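Local structure of mandelate racemase/muconate lactonizing enzyme-like protein (Roseovarius sp. TM1035, 3RCY) at residues Ile9-Pro14 with Tyr23-Lys28. The protein is a probable isomerase of the enolase superfamily, related to mandelate racemase and muconate lactonizing enzyme, and carries a magnesium ion. Residues are numbered along the deposited sequence; the frame is centred on the assembly and turned at random.
Sequences IIVTAP and YWILVK
Ile-10 and Leu-26 and, two residues on, Thr-12 and Trp-24 form two hydrogen-bonded pairs between antiparallel strands whose axes come within 4.7 Å, each residue both giving its N-H to its partner and accepting in return, by nearly straight bonds that are shortest from Trp-24 N to Thr-12 O (2.8 Å) and longest from Thr-12 N to Trp-24 O (3.0 Å). Ile-9 lies opposite Val-27 and Val-11 opposite Ile-25 in the non-hydrogen-bonded pairs, and these four side chains share one face of the sheet. There CG2 of Ile-9 runs alongside CG2 of Ile-25 at 4.1 Å, and Val-11 CG1, anti to the backbone N (chi1 180°), reaches Tyr-23 CB at 3.8 Å. The strands form the first hairpin of the three-stranded antiparallel sheet in the N-terminal capping domain of the enolase superfamily; helix 48-63 packs on this isoleucine-valine face. On the opposite face Thr-12 turns CG2 to Leu-26 CD1, while its hydroxyl bonds to the backbone oxygen of Asn-378. Just past the end of strand 4-12, where strand 24-31 begins, Pro-14 CG sits over one face of the Trp-24 indole, 3.7 Å from the six-ring centroid, in a CH-pi contact. Replacing Trp-24 by an alanine would remove the indole and is likely to leave a gap beside Pro-14 CG and Gly-20 O without its N-H donor. Phe-342 and His-343 of helix 341-346 also meet the indole.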
loop_
_atom_site.group_PDB
_atom_site.type_symbol
_atom_site.label_atom_id
_atom_site.label_comp_id
_atom_site.label_asym_id
_atom_site.label_seq_id
_atom_site.Cartn_x
_atom_site.Cartn_y
_atom_site.Cartn_z
ATOM N N ILE A 9 32.236 37.446 -10.723
ATOM C CA ILE A 9 32.085 36.620 -9.531
ATOM C C ILE A 9 32.950 37.208 -8.426
ATOM O O ILE A 9 34.136 37.491 -8.637
ATOM C CB ILE A 9 32.502 35.147 -9.783
ATOM C CG1 ILE A 9 31.723 34.548 -10.972
ATOM C CG2 ILE A 9 32.310 34.312 -8.497
ATOM C CD1 ILE A 9 32.359 33.249 -11.556
ATOM N N ILE A 10 32.357 37.393 -7.253
ATOM C CA ILE A 10 33.093 37.890 -6.100
ATOM C C ILE A 10 32.905 36.936 -4.933
ATOM O O ILE A 10 31.783 36.712 -4.477
ATOM C CB ILE A 10 32.640 39.316 -5.688
ATOM C CG1 ILE A 10 32.904 40.320 -6.816
ATOM C CG2 ILE A 10 33.362 39.759 -4.406
ATOM C CD1 ILE A 10 32.060 41.587 -6.699
ATOM N N VAL A 11 34.008 36.361 -4.471
ATOM C CA VAL A 11 33.983 35.535 -3.274
ATOM C C VAL A 11 34.422 36.390 -2.093
ATOM O O VAL A 11 35.517 36.952 -2.101
ATOM C CB VAL A 11 34.878 34.289 -3.421
ATOM C CG1 VAL A 11 34.843 33.443 -2.145
ATOM C CG2 VAL A 11 34.425 33.465 -4.631
ATOM N N THR A 12 33.553 36.493 -1.092
ATOM C CA THR A 12 33.796 37.372 0.038
ATOM C C THR A 12 33.698 36.634 1.367
ATOM O O THR A 12 32.814 35.786 1.562
ATOM C CB THR A 12 32.892 38.652 -0.018
ATOM O OG1 THR A 12 33.261 39.550 1.029
ATOM C CG2 THR A 12 31.401 38.318 0.081
ATOM N N ALA A 13 34.617 36.966 2.272
ATOM C CA ALA A 13 34.712 36.326 3.587
ATOM C C ALA A 13 34.146 37.214 4.701
ATOM O O ALA A 13 34.661 38.304 4.952
ATOM C CB ALA A 13 36.162 35.965 3.892
ATOM N N PRO A 14 33.088 36.748 5.382
ATOM C CA PRO A 14 32.570 37.494 6.532
ATOM C C PRO A 14 33.634 37.551 7.626
ATOM O O PRO A 14 34.287 36.535 7.891
ATOM C CB PRO A 14 31.390 36.641 7.013
ATOM C CG PRO A 14 31.034 35.760 5.855
ATOM C CD PRO A 14 32.320 35.516 5.125
ATOM N N TYR A 23 32.749 31.773 3.534
ATOM C CA TYR A 23 32.724 32.681 2.384
ATOM C C TYR A 23 31.364 32.634 1.703
ATOM O O TYR A 23 30.636 31.635 1.813
ATOM C CB TYR A 23 33.839 32.344 1.365
ATOM C CG TYR A 23 33.779 30.905 0.904
ATOM C CD1 TYR A 23 32.876 30.510 -0.088
ATOM C CD2 TYR A 23 34.600 29.926 1.486
ATOM C CE1 TYR A 23 32.784 29.194 -0.487
ATOM C CE2 TYR A 23 34.521 28.596 1.079
ATOM C CZ TYR A 23 33.606 28.237 0.094
ATOM O OH TYR A 23 33.496 26.922 -0.321
ATOM N N TRP A 24 31.039 33.713 0.996
ATOM C CA TRP A 24 29.821 33.794 0.194
ATOM C C TRP A 24 30.203 34.010 -1.261
ATOM O O TRP A 24 31.138 34.752 -1.559
ATOM C CB TRP A 24 28.925 34.942 0.672
ATOM C CG TRP A 24 28.534 34.852 2.121
ATOM C CD1 TRP A 24 28.356 33.712 2.858
ATOM C CD2 TRP A 24 28.256 35.945 3.001
ATOM N NE1 TRP A 24 27.993 34.033 4.146
ATOM C CE2 TRP A 24 27.923 35.395 4.261
ATOM C CE3 TRP A 24 28.251 37.336 2.847
ATOM C CZ2 TRP A 24 27.594 36.189 5.363
ATOM C CZ3 TRP A 24 27.915 38.127 3.945
ATOM C CH2 TRP A 24 27.599 37.550 5.187
ATOM N N ILE A 25 29.485 33.348 -2.160
ATOM C CA ILE A 25 29.777 33.437 -3.587
ATOM C C ILE A 25 28.738 34.335 -4.238
ATOM O O ILE A 25 27.598 33.924 -4.461
ATOM C CB ILE A 25 29.809 32.045 -4.277
ATOM C CG1 ILE A 25 30.861 31.141 -3.614
ATOM C CG2 ILE A 25 30.108 32.200 -5.776
ATOM C CD1 ILE A 25 30.712 29.647 -3.957
ATOM N N LEU A 26 29.143 35.566 -4.526
ATOM C CA LEU A 26 28.259 36.540 -5.154
ATOM C C LEU A 26 28.485 36.557 -6.658
ATOM O O LEU A 26 29.624 36.433 -7.125
ATOM C CB LEU A 26 28.501 37.940 -4.572
ATOM C CG LEU A 26 28.522 38.071 -3.039
ATOM C CD1 LEU A 26 28.826 39.509 -2.651
ATOM C CD2 LEU A 26 27.204 37.602 -2.408
ATOM N N VAL A 27 27.399 36.695 -7.414
ATOM C CA VAL A 27 27.494 36.877 -8.863
ATOM C C VAL A 27 26.824 38.188 -9.267
ATOM O O VAL A 27 25.767 38.546 -8.750
ATOM C CB VAL A 27 26.911 35.670 -9.665
ATOM C CG1 VAL A 27 27.720 34.412 -9.390
ATOM C CG2 VAL A 27 25.412 35.437 -9.341
ATOM N N LYS A 28 27.457 38.904 -10.183
ATOM C CA LYS A 28 26.921 40.154 -10.680
ATOM C C LYS A 28 26.791 40.004 -12.190
ATOM O O LYS A 28 27.777 39.748 -12.886
ATOM C CB LYS A 28 27.867 41.304 -10.305
ATOM C CG LYS A 28 27.518 42.682 -10.871
ATOM C CD LYS A 28 28.789 43.554 -10.863
ATOM C CE LYS A 28 28.567 44.955 -11.386
ATOM N NZ LYS A 28 29.808 45.767 -11.153
#